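Local atomic coordinates of aspartate aminotransferase (Rhodobacter sphaeroides, PDB entry 3NRA), a protein that probably transfers the amino group of L-aspartate to 2-oxoglutarate, giving oxaloacetate and L-glutamate, with pyridoxal 5'-phosphate as its cofactor. Residues Leu172-Ser186 with Ile204-Asp218. Residues are numbered along the deposited sequence; the frame is centred on the assembly and turned at random.
Sequences LEEAFKAGARVFLFS and IAALAARYGATVIAD
Ala-213 sets its methyl over one face of the Phe-176 ring, CB lying 3.5 Å from CE1, while Leu-207 CB meets the same ring at its edge. Through such contacts helix 169-177 packs beside the beta-alpha-beta unit of strand 182-186, helix 198-211 and strand 214-218, in the large domain of a fold-type I pyridoxal-phosphate-dependent aminotransferase: adjacent parallel strands, with two helices on the face that carries Phe-183 and Phe-185. Helix segments 172-177 and 204-211 run nearly parallel, their axes 10.2 Å apart at closest. Deeper along the helices, Ile-204 bridges layers, with CG1 against Leu-172 CD2, CG2 at the edge of Phe-183 and CD1 over a face of Phe-185. With CG held between its backbone N and carbonyl carbon (chi1 78°), Phe-185 brings CE1 to 3.7 Å from Val-215 CG1 and close to Ala-217 CB. On the other face of the sheet, Leu-184 CD1 presses on Ile-216 CG2. Five backbone hydrogen bonds join the strands, the last from Asp-218 N to Phe-185 O (2.7 Å); beyond it, Asp-218 OD2 binds N1 of the cofactor on modified Lys-253.

Outward, Tyr-211 takes Phe-176 CB over its ring face, 3.9 Å from the centroid, and its OH reaches a weak hydrogen bond to Glu-173 OE2. Replacing this tyrosine with an alanine would probably open a gap beside Phe-176 CB and deprive Glu-173 OE2 of its weak hydroxyl partner. The extended Glu-173 chain also crosses Leu-207 at about a right angle, touching CD2, before OE2 forms a salt bridge with Arg-210 NH1 (2.9 Å), carboxylate and guanidinium planes 65° apart. Arg-181, also at the polar edge and bent at chi2 (-70°), lays its guanidinium face over Tyr-211 O, and its NH1 donates to Phe-176 O, which lies in the guanidinium plane at 2.8 Å from NH1.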
loop_
_atom_site.group_PDB
_atom_site.type_symbol
_atom_site.label_atom_id
_atom_site.label_comp_id
_atom_site.label_asym_id
_atom_site.label_seq_id
_atom_site.Cartn_x
_atom_site.Cartn_y
_atom_site.Cartn_z
ATOM N N LEU B 172 -27.201 16.461 1.389
ATOM C CA LEU B 172 -26.476 15.784 0.302
ATOM C C LEU B 172 -26.820 16.423 -1.039
ATOM O O LEU B 172 -25.926 16.758 -1.824
ATOM C CB LEU B 172 -26.823 14.313 0.260
ATOM C CG LEU B 172 -26.107 13.477 -0.802
ATOM C CD1 LEU B 172 -24.555 13.641 -0.681
ATOM C CD2 LEU B 172 -26.526 12.023 -0.662
ATOM N N GLU B 173 -28.122 16.590 -1.286
ATOM C CA GLU B 173 -28.586 17.219 -2.478
ATOM C C GLU B 173 -27.993 18.594 -2.661
ATOM O O GLU B 173 -27.572 18.926 -3.750
ATOM C CB GLU B 173 -30.109 17.318 -2.495
ATOM C CG GLU B 173 -30.603 18.003 -3.766
ATOM C CD GLU B 173 -32.083 17.904 -3.978
ATOM O OE1 GLU B 173 -32.795 17.301 -3.128
ATOM O OE2 GLU B 173 -32.539 18.460 -5.005
ATOM N N GLU B 174 -27.991 19.396 -1.592
ATOM C CA GLU B 174 -27.406 20.732 -1.630
ATOM C C GLU B 174 -25.895 20.695 -1.941
ATOM O O GLU B 174 -25.399 21.530 -2.698
ATOM C CB GLU B 174 -27.656 21.474 -0.314
ATOM C CG GLU B 174 -29.138 21.870 -0.030
ATOM C CD GLU B 174 -29.701 22.833 -1.033
ATOM O OE1 GLU B 174 -29.077 23.902 -1.270
ATOM O OE2 GLU B 174 -30.784 22.528 -1.595
ATOM N N ALA B 175 -25.194 19.702 -1.394
ATOM C CA ALA B 175 -23.803 19.440 -1.742
ATOM C C ALA B 175 -23.641 19.235 -3.249
ATOM O O ALA B 175 -22.783 19.831 -3.857
ATOM C CB ALA B 175 -23.277 18.200 -0.978
ATOM N N PHE B 176 -24.493 18.400 -3.842
ATOM C CA PHE B 176 -24.421 18.151 -5.269
ATOM C C PHE B 176 -24.809 19.399 -6.060
ATOM O O PHE B 176 -24.191 19.675 -7.070
ATOM C CB PHE B 176 -25.339 16.981 -5.703
ATOM C CG PHE B 176 -24.917 15.614 -5.204
ATOM C CD1 PHE B 176 -23.563 15.270 -5.003
ATOM C CD2 PHE B 176 -25.885 14.640 -4.971
ATOM C CE1 PHE B 176 -23.218 14.039 -4.580
ATOM C CE2 PHE B 176 -25.529 13.386 -4.546
ATOM C CZ PHE B 176 -24.198 13.069 -4.372
ATOM N N LYS B 177 -25.832 20.142 -5.611
ATOM C CA LYS B 177 -26.207 21.435 -6.289
ATOM C C LYS B 177 -25.018 22.394 -6.286
ATOM O O LYS B 177 -24.737 23.028 -7.271
ATOM C CB LYS B 177 -27.417 22.131 -5.620
ATOM C CG LYS B 177 -28.753 21.564 -5.977
ATOM C CD LYS B 177 -29.893 22.353 -5.307
ATOM C CE LYS B 177 -31.302 21.820 -5.742
ATOM N NZ LYS B 177 -32.431 22.274 -4.837
ATOM N N ALA B 178 -24.289 22.422 -5.177
ATOM C CA ALA B 178 -23.128 23.303 -5.030
ATOM C C ALA B 178 -21.928 22.905 -5.918
ATOM O O ALA B 178 -20.998 23.672 -6.049
ATOM C CB ALA B 178 -22.706 23.356 -3.594
ATOM N N GLY B 179 -21.963 21.709 -6.505
ATOM C CA GLY B 179 -20.927 21.275 -7.454
ATOM C C GLY B 179 -20.203 19.980 -7.075
ATOM O O GLY B 179 -19.319 19.529 -7.805
ATOM N N ALA B 180 -20.545 19.391 -5.935
ATOM C CA ALA B 180 -19.947 18.110 -5.541
ATOM C C ALA B 180 -20.320 17.032 -6.564
ATOM O O ALA B 180 -21.498 16.840 -6.874
ATOM C CB ALA B 180 -20.398 17.717 -4.165
ATOM N N ARG B 181 -19.314 16.375 -7.130
ATOM C CA ARG B 181 -19.551 15.250 -8.059
ATOM C C ARG B 181 -18.980 13.955 -7.560
ATOM O O ARG B 181 -19.010 12.923 -8.294
ATOM C CB ARG B 181 -18.994 15.595 -9.449
ATOM C CG ARG B 181 -19.711 16.786 -10.127
ATOM C CD ARG B 181 -21.160 16.401 -10.549
ATOM N NE ARG B 181 -21.908 17.521 -11.101
ATOM C CZ ARG B 181 -22.707 18.362 -10.412
ATOM N NH1 ARG B 181 -22.871 18.269 -9.080
ATOM N NH2 ARG B 181 -23.332 19.347 -11.076
ATOM N N VAL B 182 -18.535 13.948 -6.295
ATOM C CA VAL B 182 -18.249 12.724 -5.578
ATOM C C VAL B 182 -18.919 12.714 -4.187
ATOM O O VAL B 182 -18.947 13.746 -3.492
ATOM C CB VAL B 182 -16.741 12.525 -5.408
ATOM C CG1 VAL B 182 -16.432 11.176 -4.666
ATOM C CG2 VAL B 182 -16.039 12.591 -6.761
ATOM N N PHE B 183 -19.424 11.532 -3.779
ATOM C CA PHE B 183 -19.902 11.273 -2.419
ATOM C C PHE B 183 -19.290 9.957 -1.908
ATOM O O PHE B 183 -19.388 8.947 -2.565
ATOM C CB PHE B 183 -21.429 11.166 -2.443
ATOM C CG PHE B 183 -22.054 10.756 -1.112
ATOM C CD1 PHE B 183 -21.728 11.416 0.069
ATOM C CD2 PHE B 183 -23.055 9.785 -1.073
ATOM C CE1 PHE B 183 -22.338 11.088 1.255
ATOM C CE2 PHE B 183 -23.637 9.421 0.140
ATOM C CZ PHE B 183 -23.276 10.088 1.302
ATOM N N LEU B 184 -18.657 10.012 -0.727
ATOM C CA LEU B 184 -17.975 8.882 -0.099
ATOM C C LEU B 184 -18.630 8.667 1.244
ATOM O O LEU B 184 -18.815 9.644 1.999
ATOM C CB LEU B 184 -16.495 9.215 0.104
ATOM C CG LEU B 184 -15.705 8.343 1.073
ATOM C CD1 LEU B 184 -15.646 6.850 0.606
ATOM C CD2 LEU B 184 -14.313 8.934 1.298
ATOM N N PHE B 185 -19.026 7.420 1.533
ATOM C CA PHE B 185 -19.624 7.069 2.819
ATOM C C PHE B 185 -19.404 5.611 3.186
ATOM O O PHE B 185 -19.248 4.744 2.292
ATOM C CB PHE B 185 -21.134 7.427 2.841
ATOM C CG PHE B 185 -22.023 6.457 2.106
ATOM C CD1 PHE B 185 -21.983 6.363 0.732
ATOM C CD2 PHE B 185 -22.975 5.703 2.798
ATOM C CE1 PHE B 185 -22.834 5.483 0.038
ATOM C CE2 PHE B 185 -23.819 4.818 2.126
ATOM C CZ PHE B 185 -23.747 4.710 0.739
ATOM N N SER B 186 -19.360 5.337 4.501
ATOM C CA SER B 186 -19.342 3.976 5.000
ATOM C C SER B 186 -20.751 3.511 5.403
ATOM O O SER B 186 -21.539 4.278 5.957
ATOM C CB SER B 186 -18.354 3.817 6.190
ATOM O OG SER B 186 -18.806 4.521 7.317
ATOM N N ILE B 204 -30.085 8.254 -2.037
ATOM C CA ILE B 204 -28.678 8.490 -2.363
ATOM C C ILE B 204 -28.441 8.115 -3.812
ATOM O O ILE B 204 -27.813 8.856 -4.543
ATOM C CB ILE B 204 -27.696 7.685 -1.452
ATOM C CG1 ILE B 204 -27.573 8.349 -0.056
ATOM C CG2 ILE B 204 -26.298 7.593 -2.109
ATOM C CD1 ILE B 204 -26.945 7.455 0.998
ATOM N N ALA B 205 -28.956 6.960 -4.225
ATOM C CA ALA B 205 -28.832 6.532 -5.597
ATOM C C ALA B 205 -29.473 7.535 -6.561
ATOM O O ALA B 205 -28.873 7.873 -7.584
ATOM C CB ALA B 205 -29.462 5.124 -5.789
ATOM N N ALA B 206 -30.690 7.985 -6.245
ATOM C CA ALA B 206 -31.430 8.923 -7.112
ATOM C C ALA B 206 -30.733 10.280 -7.198
ATOM O O ALA B 206 -30.627 10.865 -8.282
ATOM C CB ALA B 206 -32.913 9.089 -6.619
ATOM N N LEU B 207 -30.231 10.773 -6.071
ATOM C CA LEU B 207 -29.545 12.084 -6.066
ATOM C C LEU B 207 -28.248 12.023 -6.880
ATOM O O LEU B 207 -27.995 12.892 -7.712
ATOM C CB LEU B 207 -29.266 12.567 -4.647
ATOM C CG LEU B 207 -30.481 13.045 -3.840
ATOM C CD1 LEU B 207 -30.087 13.193 -2.371
ATOM C CD2 LEU B 207 -31.086 14.351 -4.403
ATOM N N ALA B 208 -27.479 10.948 -6.700
ATOM C CA ALA B 208 -26.233 10.760 -7.462
ATOM C C ALA B 208 -26.480 10.704 -8.973
ATOM O O ALA B 208 -25.749 11.342 -9.755
ATOM C CB ALA B 208 -25.479 9.508 -6.991
ATOM N N ALA B 209 -27.507 9.958 -9.380
ATOM C CA ALA B 209 -27.831 9.814 -10.799
ATOM C C ALA B 209 -28.287 11.128 -11.345
ATOM O O ALA B 209 -27.938 11.489 -12.434
ATOM C CB ALA B 209 -28.898 8.749 -11.017
ATOM N N ARG B 210 -29.049 11.862 -10.553
ATOM C CA ARG B 210 -29.585 13.144 -10.978
ATOM C C ARG B 210 -28.493 14.167 -11.310
ATOM O O ARG B 210 -28.626 14.914 -12.265
ATOM C CB ARG B 210 -30.493 13.695 -9.885
ATOM C CG ARG B 210 -31.122 14.993 -10.188
ATOM C CD ARG B 210 -32.061 15.391 -9.053
ATOM N NE ARG B 210 -32.577 16.732 -9.247
ATOM C CZ ARG B 210 -33.295 17.410 -8.355
ATOM N NH1 ARG B 210 -33.590 16.883 -7.147
ATOM N NH2 ARG B 210 -33.729 18.622 -8.666
ATOM N N TYR B 211 -27.457 14.223 -10.471
ATOM C CA TYR B 211 -26.404 15.226 -10.593
ATOM C C TYR B 211 -25.127 14.684 -11.251
ATOM O O TYR B 211 -24.192 15.427 -11.460
ATOM C CB TYR B 211 -26.087 15.801 -9.210
ATOM C CG TYR B 211 -27.182 16.676 -8.711
ATOM C CD1 TYR B 211 -27.272 18.003 -9.113
ATOM C CD2 TYR B 211 -28.184 16.173 -7.915
ATOM C CE1 TYR B 211 -28.317 18.819 -8.673
ATOM C CE2 TYR B 211 -29.244 16.975 -7.501
ATOM C CZ TYR B 211 -29.284 18.296 -7.878
ATOM O OH TYR B 211 -30.322 19.084 -7.466
ATOM N N GLY B 212 -25.122 13.410 -11.623
ATOM C CA GLY B 212 -24.002 12.821 -12.329
ATOM C C GLY B 212 -22.816 12.599 -11.399
ATOM O O GLY B 212 -21.689 12.722 -11.812
ATOM N N ALA B 213 -23.098 12.256 -10.144
ATOM C CA ALA B 213 -22.086 12.150 -9.133
ATOM C C ALA B 213 -21.643 10.707 -9.044
ATOM O O ALA B 213 -22.432 9.799 -9.273
ATOM C CB ALA B 213 -22.627 12.637 -7.755
ATOM N N THR B 214 -20.357 10.518 -8.741
ATOM C CA THR B 214 -19.785 9.227 -8.434
ATOM C C THR B 214 -19.941 8.976 -6.929
ATOM O O THR B 214 -19.777 9.891 -6.121
ATOM C CB THR B 214 -18.247 9.193 -8.844
ATOM O OG1 THR B 214 -18.126 9.209 -10.267
ATOM C CG2 THR B 214 -17.551 8.002 -8.311
ATOM N N VAL B 215 -20.274 7.752 -6.559
ATOM C CA VAL B 215 -20.396 7.377 -5.172
ATOM C C VAL B 215 -19.406 6.255 -4.891
ATOM O O VAL B 215 -19.329 5.286 -5.655
ATOM C CB VAL B 215 -21.848 6.864 -4.835
ATOM C CG1 VAL B 215 -21.920 6.369 -3.431
ATOM C CG2 VAL B 215 -22.907 7.959 -5.088
ATOM N N ILE B 216 -18.645 6.405 -3.813
ATOM C CA ILE B 216 -17.782 5.353 -3.257
ATOM C C ILE B 216 -18.471 4.847 -2.007
ATOM O O ILE B 216 -18.605 5.586 -1.045
ATOM C CB ILE B 216 -16.390 5.922 -2.875
ATOM C CG1 ILE B 216 -15.723 6.613 -4.087
ATOM C CG2 ILE B 216 -15.475 4.820 -2.271
ATOM C CD1 ILE B 216 -14.585 7.615 -3.690
ATOM N N ALA B 217 -19.000 3.633 -2.050
ATOM C CA ALA B 217 -19.704 3.050 -0.905
ATOM C C ALA B 217 -18.769 2.082 -0.169
ATOM O O ALA B 217 -18.359 1.060 -0.722
ATOM C CB ALA B 217 -20.949 2.333 -1.360
ATOM N N ASP B 218 -18.381 2.457 1.055
ATOM C CA ASP B 218 -17.441 1.673 1.856
ATOM C C ASP B 218 -18.253 0.703 2.761
ATOM O O ASP B 218 -18.745 1.075 3.842
ATOM C CB ASP B 218 -16.539 2.622 2.676
ATOM C CG ASP B 218 -15.428 1.892 3.430
ATOM O OD1 ASP B 218 -15.511 0.668 3.580
ATOM O OD2 ASP B 218 -14.480 2.569 3.893
HETATM O O HOH W 1 -23.672 17.623 -13.553
#